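Local coordinates for protein Orf34 (Pseudomonas syringae pv. syringae, PDB 5KLP) that acetylates serine, threonine and lysine residues of proteins, host tubulin among its targets, using acetyl-CoA and inositol hexakisphosphate as cofactor, blocking secretion and impairing plant immunity, at residues A[71-76]-A[83-88]; A[89-94]-A[162-167]; A[261-266]-A[326-331]. The protein carries 10 engineered substitutions. All blocks are in the same frame, centred on the assembly; numbering follows the deposited sequence.

Contact 1. Residues A[71-76]-A[83-88]; sequences AMVYIE and LNLKHF
Val-73 projects from helix 61-79 onto Leu-85 of strand 85-87, and its two methyls divide the work between backbone and side chain. From CB, which leads toward the strand, CG1 stands anti to the backbone N (chi1 164°) and drops against the peptide that follows Leu-85, with 3.2 Å from Val-73 CG1 to Leu-85 O. The other branch, anti to the carbonyl carbon, turns to the leucine side chain, where Val-73 CG2 lies 3.7 Å from Leu-85 CD2 and 4.0 Å from Leu-85 CG. The two side chains cross at about a right angle. Farther along the strand, CG2 also brushes the CB of His-87, whose imidazole runs on beyond residues 71-76, where its ND1 is hydrogen-bonded to Asp-70 of helix 61-79.

Helix and strand run nearly antiparallel, at 168°, with their axes 8.2 Å apart at closest approach. The helix turns back here into the edge of the mixed sheet of the YopJ family fold, in which 85-87 is an outermost strand paired in parallel with strand 105-110. No hydrogen bond joins the segments directly, but Asn-77, just beyond the helical segment, accepts from the backbone N of Leu-85 through its OD1.

Nearer the connecting turn, Leu-83 offers CD2 to the aliphatic root of Glu-76, 3.7 Å from Glu-76 CB. The acid itself bends away at chi2 (-61°), and its two carboxylate oxygens form separate salt bridges, OE1 with Arg-79 and OE2 with Arg-335, both inositol hexakisphosphate-binding residues. Beyond the two segments, Leu-85 also packs against Leu-194 and Ala-197 of helix 189-202, and Leu-83 touches His-201 of that helix.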
loop_
_atom_site.group_PDB
_atom_site.type_symbol
_atom_site.label_atom_id
_atom_site.label_comp_id
_atom_site.label_asym_id
_atom_site.label_seq_id
_atom_site.Cartn_x
_atom_site.Cartn_y
_atom_site.Cartn_z
ATOM N N ALA A 71 14.823 3.800 -6.364
ATOM C CA ALA A 71 15.320 5.146 -6.084
ATOM C C ALA A 71 14.487 5.815 -4.996
ATOM O O ALA A 71 15.021 6.465 -4.096
ATOM C CB ALA A 71 15.330 5.992 -7.343
HETATM N N MSE A 72 13.174 5.643 -5.062
HETATM C CA MSE A 72 12.314 6.246 -4.063
HETATM C C MSE A 72 12.456 5.540 -2.720
HETATM O O MSE A 72 12.428 6.175 -1.666
HETATM C CB MSE A 72 10.862 6.234 -4.538
HETATM C CG MSE A 72 10.624 7.121 -5.743
HETATM SE SE MSE A 72 8.812 6.904 -6.453
HETATM C CE MSE A 72 9.097 5.311 -7.536
ATOM N N VAL A 73 12.621 4.224 -2.746
ATOM C CA VAL A 73 12.825 3.488 -1.497
ATOM C C VAL A 73 14.103 3.937 -0.799
ATOM O O VAL A 73 14.127 4.175 0.415
ATOM C CB VAL A 73 12.892 1.975 -1.752
ATOM C CG1 VAL A 73 13.485 1.257 -0.552
ATOM C CG2 VAL A 73 11.513 1.437 -2.108
ATOM N N TYR A 74 15.168 4.054 -1.588
ATOM C CA TYR A 74 16.472 4.493 -1.097
ATOM C C TYR A 74 16.369 5.879 -0.425
ATOM O O TYR A 74 16.962 6.122 0.625
ATOM C CB TYR A 74 17.484 4.492 -2.244
ATOM C CG TYR A 74 18.885 4.850 -1.830
ATOM C CD1 TYR A 74 19.669 3.930 -1.144
ATOM C CD2 TYR A 74 19.444 6.075 -2.153
ATOM C CE1 TYR A 74 20.961 4.232 -0.769
ATOM C CE2 TYR A 74 20.742 6.384 -1.789
ATOM C CZ TYR A 74 21.491 5.458 -1.097
ATOM O OH TYR A 74 22.772 5.761 -0.723
ATOM N N ILE A 75 15.638 6.795 -1.052
ATOM C CA ILE A 75 15.460 8.146 -0.517
ATOM C C ILE A 75 14.622 8.138 0.775
ATOM O O ILE A 75 14.955 8.777 1.773
ATOM C CB ILE A 75 14.728 9.059 -1.541
ATOM C CG1 ILE A 75 15.612 9.357 -2.756
ATOM C CG2 ILE A 75 14.231 10.326 -0.877
ATOM C CD1 ILE A 75 16.915 9.981 -2.431
ATOM N N GLU A 76 13.548 7.370 0.764
ATOM C CA GLU A 76 12.644 7.365 1.909
ATOM C C GLU A 76 13.293 6.699 3.125
ATOM O O GLU A 76 13.072 7.119 4.259
ATOM C CB GLU A 76 11.331 6.667 1.549
ATOM C CG GLU A 76 10.387 7.461 0.635
ATOM C CD GLU A 76 9.923 8.802 1.233
ATOM O OE1 GLU A 76 10.167 9.065 2.426
ATOM O OE2 GLU A 76 9.272 9.587 0.514
ATOM N N LEU A 83 12.638 3.139 8.728
ATOM C CA LEU A 83 11.637 2.705 7.749
ATOM C C LEU A 83 11.984 1.297 7.258
ATOM O O LEU A 83 11.103 0.452 7.112
ATOM C CB LEU A 83 11.549 3.683 6.570
ATOM C CG LEU A 83 10.667 3.226 5.390
ATOM C CD1 LEU A 83 9.213 3.008 5.806
ATOM C CD2 LEU A 83 10.746 4.188 4.201
ATOM N N ASN A 84 13.275 1.057 7.013
ATOM C CA ASN A 84 13.766 -0.271 6.637
ATOM C C ASN A 84 12.959 -0.890 5.503
ATOM O O ASN A 84 12.467 -2.016 5.609
ATOM C CB ASN A 84 13.762 -1.209 7.850
ATOM C CG ASN A 84 14.674 -0.719 8.970
ATOM O OD1 ASN A 84 15.554 0.103 8.746
ATOM N ND2 ASN A 84 14.473 -1.241 10.173
ATOM N N LEU A 85 12.768 -0.116 4.448
ATOM C CA LEU A 85 11.952 -0.554 3.336
ATOM C C LEU A 85 12.809 -1.200 2.247
ATOM O O LEU A 85 13.873 -0.697 1.893
ATOM C CB LEU A 85 11.162 0.632 2.780
ATOM C CG LEU A 85 10.307 0.391 1.536
ATOM C CD1 LEU A 85 9.249 -0.682 1.820
ATOM C CD2 LEU A 85 9.666 1.703 1.091
ATOM N N LYS A 86 12.342 -2.326 1.729
ATOM C CA LYS A 86 13.035 -3.016 0.648
ATOM C C LYS A 86 12.088 -3.280 -0.508
ATOM O O LYS A 86 10.906 -3.542 -0.313
ATOM C CB LYS A 86 13.656 -4.330 1.130
ATOM C CG LYS A 86 14.676 -4.138 2.233
ATOM C CD LYS A 86 15.458 -5.407 2.517
ATOM C CE LYS A 86 16.659 -5.507 1.573
ATOM N NZ LYS A 86 17.549 -6.656 1.892
ATOM N N HIS A 87 12.611 -3.179 -1.715
ATOM C CA HIS A 87 11.882 -3.576 -2.907
ATOM C C HIS A 87 12.352 -4.968 -3.299
ATOM O O HIS A 87 13.524 -5.149 -3.601
ATOM C CB HIS A 87 12.131 -2.564 -4.037
ATOM C CG HIS A 87 11.570 -2.966 -5.367
ATOM N ND1 HIS A 87 12.002 -2.404 -6.552
ATOM C CD2 HIS A 87 10.605 -3.859 -5.701
ATOM C CE1 HIS A 87 11.331 -2.939 -7.557
ATOM N NE2 HIS A 87 10.479 -3.824 -7.070
ATOM N N PHE A 88 11.459 -5.952 -3.276
ATOM C CA PHE A 88 11.834 -7.294 -3.729
ATOM C C PHE A 88 11.184 -7.543 -5.078
ATOM O O PHE A 88 10.053 -7.109 -5.317
ATOM C CB PHE A 88 11.421 -8.375 -2.726
ATOM C CG PHE A 88 12.111 -8.267 -1.390
ATOM C CD1 PHE A 88 13.497 -8.307 -1.300
ATOM C CD2 PHE A 88 11.373 -8.175 -0.218
ATOM C CE1 PHE A 88 14.131 -8.218 -0.069
ATOM C CE2 PHE A 88 11.999 -8.086 1.009
ATOM C CZ PHE A 88 13.384 -8.110 1.086
#

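Contact 2. Residues A[89-94]-A[162-167]; sequences RDHYYL and LEDLSE. Engineered in segment 89-94: Tyr-92 (natural residue Lys), Tyr-93 (natural residue Glu).
His-91 and Asp-164 form a histidine-carboxylate hydrogen bond that ties the first turn of helix 91-98 to the last turns of helix 153-167. NE2 of His-91 donates to OD2 of Asp-164 at 2.6 Å, with an N-H...acceptor angle of 166°. The oxygen sits close to the imidazole plane and receives the hydrogen through its anti lone pair, on the side away from OD1. Ring and carboxylate planes are turned 31° against each other. Short, straight and in plane, the bond fixes the orientation of the imidazole, and the neighbouring carboxylate would tend to favour a protonated ring. The pair is separate from the active-site residues His-123 and Glu-143, whose side chains lie about 11 and 12 Å from that of His-91.

Around this bond the side chains cross at about a right angle. Asp-164 CB also lies 3.6 Å from His-91 NE2, at the same edge of the ring as its oxygen. The ring gets there because CG lies between the backbone N and the carbonyl carbon (chi1 71°). Leu-160 and Thr-161, one turn earlier on helix 153-167, and Phe-110 of strand 105-110 also pack against the histidine, while Ile-95 of the shorter helix touches both Asp-164 and Leu-165.

Behind the histidine, the start of its helix is itself secured. Asp-90 is the N-cap, and its OD2 is hydrogen-bonded to Thr-113, which helps to set the carboxylate. Over one face of the His-91 ring, offset toward the rim, stands Asp-90 OD1, the oxygen that accepts the capping bond from the backbone N of Tyr-92, an engineered residue, at 2.8 Å.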
loop_
_atom_site.group_PDB
_atom_site.type_symbol
_atom_site.label_atom_id
_atom_site.label_comp_id
_atom_site.label_asym_id
_atom_site.label_seq_id
_atom_site.Cartn_x
_atom_site.Cartn_y
_atom_site.Cartn_z
ATOM N N ARG A 89 11.901 -8.210 -5.979
ATOM C CA ARG A 89 11.383 -8.419 -7.329
ATOM C C ARG A 89 10.394 -9.580 -7.379
ATOM O O ARG A 89 9.687 -9.769 -8.367
ATOM C CB ARG A 89 12.541 -8.657 -8.310
ATOM N N ASP A 90 10.327 -10.335 -6.290
ATOM C CA ASP A 90 9.417 -11.470 -6.171
ATOM C C ASP A 90 9.276 -11.786 -4.680
ATOM O O ASP A 90 10.199 -11.504 -3.922
ATOM C CB ASP A 90 9.961 -12.679 -6.957
ATOM C CG ASP A 90 8.972 -13.835 -7.027
ATOM O OD1 ASP A 90 8.794 -14.544 -6.008
ATOM O OD2 ASP A 90 8.390 -14.045 -8.113
ATOM N N HIS A 91 8.149 -12.355 -4.239
ATOM C CA HIS A 91 8.007 -12.659 -2.810
ATOM C C HIS A 91 8.988 -13.746 -2.354
ATOM O O HIS A 91 9.256 -13.891 -1.165
ATOM C CB HIS A 91 6.563 -13.070 -2.468
ATOM C CG HIS A 91 6.162 -14.419 -2.984
ATOM N ND1 HIS A 91 5.339 -14.578 -4.077
ATOM C CD2 HIS A 91 6.443 -15.669 -2.541
ATOM C CE1 HIS A 91 5.141 -15.867 -4.294
ATOM N NE2 HIS A 91 5.804 -16.551 -3.382
ATOM N N TYR A 92 9.542 -14.485 -3.307
ATOM C CA TYR A 92 10.628 -15.413 -3.029
ATOM C C TYR A 92 11.752 -14.755 -2.223
ATOM O O TYR A 92 12.310 -15.366 -1.300
ATOM C CB TYR A 92 11.170 -15.953 -4.350
ATOM C CG TYR A 92 12.330 -16.916 -4.263
ATOM C CD1 TYR A 92 13.627 -16.458 -4.055
ATOM C CD2 TYR A 92 12.144 -18.281 -4.476
ATOM C CE1 TYR A 92 14.700 -17.336 -4.007
ATOM C CE2 TYR A 92 13.216 -19.166 -4.441
ATOM C CZ TYR A 92 14.491 -18.682 -4.205
ATOM O OH TYR A 92 15.562 -19.546 -4.172
ATOM N N TYR A 93 12.086 -13.511 -2.577
ATOM C CA TYR A 93 13.183 -12.805 -1.919
ATOM C C TYR A 93 12.772 -12.240 -0.561
ATOM O O TYR A 93 13.625 -11.991 0.298
ATOM C CB TYR A 93 13.724 -11.693 -2.826
ATOM C CG TYR A 93 14.363 -12.239 -4.095
ATOM C CD1 TYR A 93 15.548 -12.964 -4.033
ATOM C CD2 TYR A 93 13.770 -12.054 -5.338
ATOM C CE1 TYR A 93 16.134 -13.474 -5.174
ATOM C CE2 TYR A 93 14.349 -12.557 -6.489
ATOM C CZ TYR A 93 15.525 -13.269 -6.403
ATOM O OH TYR A 93 16.099 -13.781 -7.540
ATOM N N LEU A 94 11.470 -12.065 -0.360
ATOM C CA LEU A 94 10.955 -11.765 0.974
ATOM C C LEU A 94 11.247 -12.941 1.885
ATOM O O LEU A 94 11.732 -12.776 3.010
ATOM C CB LEU A 94 9.456 -11.499 0.935
ATOM C CG LEU A 94 8.742 -11.380 2.285
ATOM C CD1 LEU A 94 9.326 -10.255 3.130
ATOM C CD2 LEU A 94 7.251 -11.168 2.066
ATOM N N LEU A 162 1.308 -17.272 0.286
ATOM C CA LEU A 162 1.030 -17.997 1.522
ATOM C C LEU A 162 1.630 -19.399 1.479
ATOM O O LEU A 162 2.204 -19.889 2.464
ATOM C CB LEU A 162 -0.480 -18.072 1.774
ATOM C CG LEU A 162 -1.196 -16.741 2.015
ATOM C CD1 LEU A 162 -2.706 -16.944 2.128
ATOM C CD2 LEU A 162 -0.670 -16.079 3.287
ATOM N N GLU A 163 1.483 -20.051 0.338
ATOM C CA GLU A 163 1.998 -21.409 0.193
ATOM C C GLU A 163 3.510 -21.435 0.386
ATOM O O GLU A 163 4.058 -22.288 1.098
ATOM C CB GLU A 163 1.621 -21.968 -1.174
ATOM C CG GLU A 163 2.089 -23.378 -1.419
ATOM C CD GLU A 163 1.904 -23.785 -2.869
ATOM O OE1 GLU A 163 2.392 -23.050 -3.753
ATOM O OE2 GLU A 163 1.275 -24.835 -3.123
ATOM N N ASP A 164 4.185 -20.487 -0.250
ATOM C CA ASP A 164 5.631 -20.413 -0.161
ATOM C C ASP A 164 6.071 -20.055 1.260
ATOM O O ASP A 164 7.007 -20.648 1.778
ATOM C CB ASP A 164 6.181 -19.410 -1.192
ATOM C CG ASP A 164 6.067 -19.925 -2.635
ATOM O OD1 ASP A 164 6.122 -21.161 -2.832
ATOM O OD2 ASP A 164 5.933 -19.101 -3.572
ATOM N N LEU A 165 5.386 -19.109 1.889
ATOM C CA LEU A 165 5.676 -18.761 3.277
ATOM C C LEU A 165 5.592 -19.996 4.177
ATOM O O LEU A 165 6.504 -20.275 4.963
ATOM C CB LEU A 165 4.700 -17.681 3.765
ATOM C CG LEU A 165 5.026 -16.240 3.342
ATOM C CD1 LEU A 165 3.853 -15.311 3.566
ATOM C CD2 LEU A 165 6.220 -15.741 4.146
ATOM N N SER A 166 4.508 -20.748 4.017
ATOM C CA SER A 166 4.246 -21.934 4.824
ATOM C C SER A 166 5.333 -22.998 4.632
ATOM O O SER A 166 5.900 -23.523 5.604
ATOM C CB SER A 166 2.869 -22.495 4.473
ATOM O OG SER A 166 2.526 -23.565 5.329
ATOM N N GLU A 167 5.634 -23.296 3.373
ATOM C CA GLU A 167 6.646 -24.288 3.035
ATOM C C GLU A 167 8.020 -23.883 3.553
ATOM O O GLU A 167 8.868 -24.742 3.795
ATOM C CB GLU A 167 6.704 -24.505 1.514
ATOM C CG GLU A 167 5.489 -25.227 0.952
ATOM C CD GLU A 167 5.444 -25.235 -0.573
ATOM O OE1 GLU A 167 6.433 -24.821 -1.213
ATOM O OE2 GLU A 167 4.407 -25.649 -1.132
#

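Contact 3. Residues A[261-266]-A[326-331]; sequences YKHGAS and DGFRLQ. With IHP (inositol hexakisphosphate), chain D.
The inositol hexakisphosphate pocket, the allosteric site of this acetyltransferase, brings the 261-266 loop against helix 324-340, where His-263 meets Phe-328. The CB of Phe-328 lies over one face of the imidazole, 3.8 Å from His-263 CE1, in a CH-pi contact. The two rings meet obliquely, their planes at 45°. With CG anti to the backbone N (chi1 175°), the phenyl ring is carried past the histidine toward the ligand, and Phe-328 CE1 comes within 3.4 Å of ligand oxygen O42.

The histidine is held at both nitrogens. ND1 is hydrogen-bonded to Ser-324 OG near the start of the same helix, and NE2 donates to O23, which lies at the edge of the ring, near its plane, 3.0 Å from His-263 NE2. The same phosphate is gripped by Lys-262, whose NZ reaches O33 at 2.7 Å and also bonds Val-285 O. Lys-262 and His-263 are the central residues of a type I beta turn from Tyr-261 to Gly-264, and both reach this phosphate from adjacent positions.

Arg-299, together with Lys-26, Lys-199 and Lys-202, adds positive charge round the ligand, which probably helps to bind so dense an anion. At the other end of the loop, Ala-265 and Ser-266 belong to the CoA-binding site. One turn beyond Phe-328, Gln-331 serves the adjoining phosphate: its NE2 donates to O42 at 3.0 Å, with an N-H...acceptor angle of 165°.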
loop_
_atom_site.group_PDB
_atom_site.type_symbol
_atom_site.label_atom_id
_atom_site.label_comp_id
_atom_site.label_asym_id
_atom_site.label_seq_id
_atom_site.Cartn_x
_atom_site.Cartn_y
_atom_site.Cartn_z
ATOM N N TYR A 261 -6.354 5.605 4.014
ATOM C CA TYR A 261 -7.438 5.922 3.092
ATOM C C TYR A 261 -7.319 7.310 2.483
ATOM O O TYR A 261 -8.160 7.712 1.685
ATOM C CB TYR A 261 -8.802 5.740 3.794
ATOM C CG TYR A 261 -9.147 4.273 3.893
ATOM C CD1 TYR A 261 -9.724 3.609 2.816
ATOM C CD2 TYR A 261 -8.804 3.526 5.021
ATOM C CE1 TYR A 261 -9.997 2.256 2.869
ATOM C CE2 TYR A 261 -9.078 2.167 5.090
ATOM C CZ TYR A 261 -9.682 1.541 4.013
ATOM O OH TYR A 261 -9.944 0.195 4.051
ATOM N N LYS A 262 -6.260 8.031 2.834
ATOM C CA LYS A 262 -6.056 9.384 2.331
ATOM C C LYS A 262 -5.962 9.482 0.795
ATOM O O LYS A 262 -6.326 10.507 0.210
ATOM C CB LYS A 262 -4.784 9.984 2.954
ATOM C CG LYS A 262 -4.910 10.354 4.410
ATOM C CD LYS A 262 -3.668 11.064 4.918
ATOM C CE LYS A 262 -3.581 12.505 4.386
ATOM N NZ LYS A 262 -2.441 13.264 4.998
ATOM N N HIS A 263 -5.459 8.435 0.145
ATOM C CA HIS A 263 -5.313 8.452 -1.317
ATOM C C HIS A 263 -6.364 7.612 -2.027
ATOM O O HIS A 263 -6.216 7.294 -3.210
ATOM C CB HIS A 263 -3.908 7.977 -1.699
ATOM C CG HIS A 263 -2.835 8.838 -1.120
ATOM N ND1 HIS A 263 -2.673 10.157 -1.486
ATOM C CD2 HIS A 263 -1.929 8.602 -0.144
ATOM C CE1 HIS A 263 -1.688 10.687 -0.787
ATOM N NE2 HIS A 263 -1.219 9.765 0.035
ATOM N N GLY A 264 -7.419 7.263 -1.294
ATOM C CA GLY A 264 -8.534 6.520 -1.844
ATOM C C GLY A 264 -9.121 7.266 -3.027
ATOM O O GLY A 264 -9.348 8.476 -2.965
ATOM N N ALA A 265 -9.370 6.545 -4.109
ATOM C CA ALA A 265 -9.896 7.171 -5.317
ATOM C C ALA A 265 -11.351 7.581 -5.144
ATOM O O ALA A 265 -11.765 8.628 -5.631
ATOM C CB ALA A 265 -9.749 6.234 -6.508
ATOM N N SER A 266 -12.118 6.773 -4.419
ATOM C CA SER A 266 -13.568 6.927 -4.414
ATOM C C SER A 266 -14.098 7.969 -3.418
ATOM O O SER A 266 -13.888 7.873 -2.201
ATOM C CB SER A 266 -14.230 5.571 -4.133
ATOM O OG SER A 266 -15.628 5.725 -3.968
ATOM N N ASP A 326 -1.873 10.298 -7.413
ATOM C CA ASP A 326 -1.025 10.860 -8.469
ATOM C C ASP A 326 -0.235 12.039 -7.909
ATOM O O ASP A 326 0.901 12.299 -8.318
ATOM C CB ASP A 326 -1.898 11.257 -9.661
ATOM C CG ASP A 326 -2.700 10.063 -10.204
ATOM O OD1 ASP A 326 -2.104 8.985 -10.483
ATOM O OD2 ASP A 326 -3.937 10.172 -10.274
ATOM N N GLY A 327 -0.826 12.721 -6.932
ATOM C CA GLY A 327 -0.132 13.760 -6.194
ATOM C C GLY A 327 0.992 13.182 -5.343
ATOM O O GLY A 327 2.074 13.762 -5.249
ATOM N N PHE A 328 0.733 12.038 -4.715
ATOM C CA PHE A 328 1.762 11.366 -3.933
ATOM C C PHE A 328 2.967 11.003 -4.824
ATOM O O PHE A 328 4.113 11.140 -4.409
ATOM C CB PHE A 328 1.192 10.115 -3.241
ATOM C CG PHE A 328 2.233 9.306 -2.509
ATOM C CD1 PHE A 328 2.818 9.790 -1.346
ATOM C CD2 PHE A 328 2.664 8.091 -3.014
ATOM C CE1 PHE A 328 3.800 9.059 -0.682
ATOM C CE2 PHE A 328 3.645 7.361 -2.367
ATOM C CZ PHE A 328 4.215 7.846 -1.196
ATOM N N ARG A 329 2.705 10.560 -6.051
ATOM C CA ARG A 329 3.794 10.209 -6.963
ATOM C C ARG A 329 4.670 11.427 -7.264
ATOM O O ARG A 329 5.886 11.311 -7.277
ATOM C CB ARG A 329 3.266 9.598 -8.263
ATOM C CG ARG A 329 4.372 9.175 -9.251
ATOM C CD ARG A 329 3.786 8.260 -10.340
ATOM N NE ARG A 329 2.411 8.653 -10.569
ATOM C CZ ARG A 329 1.359 7.846 -10.571
ATOM N NH1 ARG A 329 1.476 6.534 -10.403
ATOM N NH2 ARG A 329 0.176 8.377 -10.765
ATOM N N LEU A 330 4.045 12.578 -7.509
ATOM C CA LEU A 330 4.767 13.824 -7.740
ATOM C C LEU A 330 5.643 14.169 -6.529
ATOM O O LEU A 330 6.781 14.614 -6.667
ATOM C CB LEU A 330 3.780 14.960 -8.025
ATOM C CG LEU A 330 2.851 14.729 -9.230
ATOM C CD1 LEU A 330 1.939 15.926 -9.450
ATOM C CD2 LEU A 330 3.645 14.437 -10.501
ATOM N N GLN A 331 5.090 13.971 -5.338
ATOM C CA GLN A 331 5.812 14.211 -4.096
ATOM C C GLN A 331 7.057 13.333 -3.985
ATOM O O GLN A 331 8.132 13.805 -3.588
ATOM C CB GLN A 331 4.892 13.962 -2.902
ATOM C CG GLN A 331 5.612 13.835 -1.586
ATOM C CD GLN A 331 4.673 13.412 -0.468
ATOM O OE1 GLN A 331 3.876 14.212 0.028
ATOM N NE2 GLN A 331 4.733 12.132 -0.099
HETATM C C1 IHP D . 4.374 14.783 3.959
HETATM C C2 IHP D . 3.427 13.665 3.326
HETATM C C3 IHP D . 2.078 14.009 2.588
HETATM C C4 IHP D . 1.692 15.561 2.630
HETATM C C5 IHP D . 2.325 16.427 3.703
HETATM C C6 IHP D . 3.824 16.208 3.556
HETATM O O11 IHP D . 4.559 14.622 5.244
HETATM P P1 IHP D . 5.978 14.400 6.142
HETATM O O21 IHP D . 5.732 13.386 7.257
HETATM O O31 IHP D . 6.399 15.727 6.782
HETATM O O41 IHP D . 7.167 13.901 5.338
HETATM O O12 IHP D . 3.258 12.574 4.148
HETATM P P2 IHP D . 3.865 11.102 3.602
HETATM O O22 IHP D . 5.387 11.218 3.378
HETATM O O32 IHP D . 3.598 9.918 4.538
HETATM O O42 IHP D . 3.266 10.811 2.205
HETATM O O13 IHP D . 1.183 13.295 3.147
HETATM P P3 IHP D . 0.127 12.073 2.665
HETATM O O23 IHP D . 0.716 10.785 2.089
HETATM O O33 IHP D . -0.365 11.808 4.086
HETATM O O43 IHP D . -1.008 12.549 1.764
HETATM O O14 IHP D . 0.364 15.744 2.630
HETATM P P4 IHP D . -0.482 16.085 1.290
HETATM O O24 IHP D . -0.731 14.833 0.447
HETATM O O34 IHP D . -1.829 16.763 1.614
HETATM O O44 IHP D . 0.292 17.075 0.399
HETATM O O15 IHP D . 1.815 16.319 4.940
HETATM P P5 IHP D . 0.947 17.568 5.713
HETATM O O25 IHP D . 0.564 18.662 4.710
HETATM O O35 IHP D . -0.368 17.023 6.335
HETATM O O45 IHP D . 1.754 18.234 6.832
HETATM O O16 IHP D . 4.501 17.166 4.185
HETATM P P6 IHP D . 5.918 17.803 3.673
HETATM O O26 IHP D . 5.934 17.903 2.149
HETATM O O36 IHP D . 6.148 19.206 4.264
HETATM O O46 IHP D . 7.097 16.930 4.116
#

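Contacts 1 and 3 are buried, whereas contact 2 lies farther from the chain's centre and is only partly buried. Their chemistry follows: contact 1 is apolar packing without a direct hydrogen bond, contact 2 depends on one short, nearly straight hydrogen bond, and contact 3 joins modest protein packing to a shared anionic ligand. Contacts 1 and 2 adjoin along the chain, strand 85-87 leading into helix 91-98, and touch where Phe-88 packs on the engineered Tyr-93 and on Leu-94. Contacts 1 and 3 do not touch, yet helix 324-340 carries both Phe-328 and Arg-335, one of the two salt-bridge partners of Glu-76. Contacts 2 and 3 stand on opposite sides of the centre, about 28 Å apart between centres.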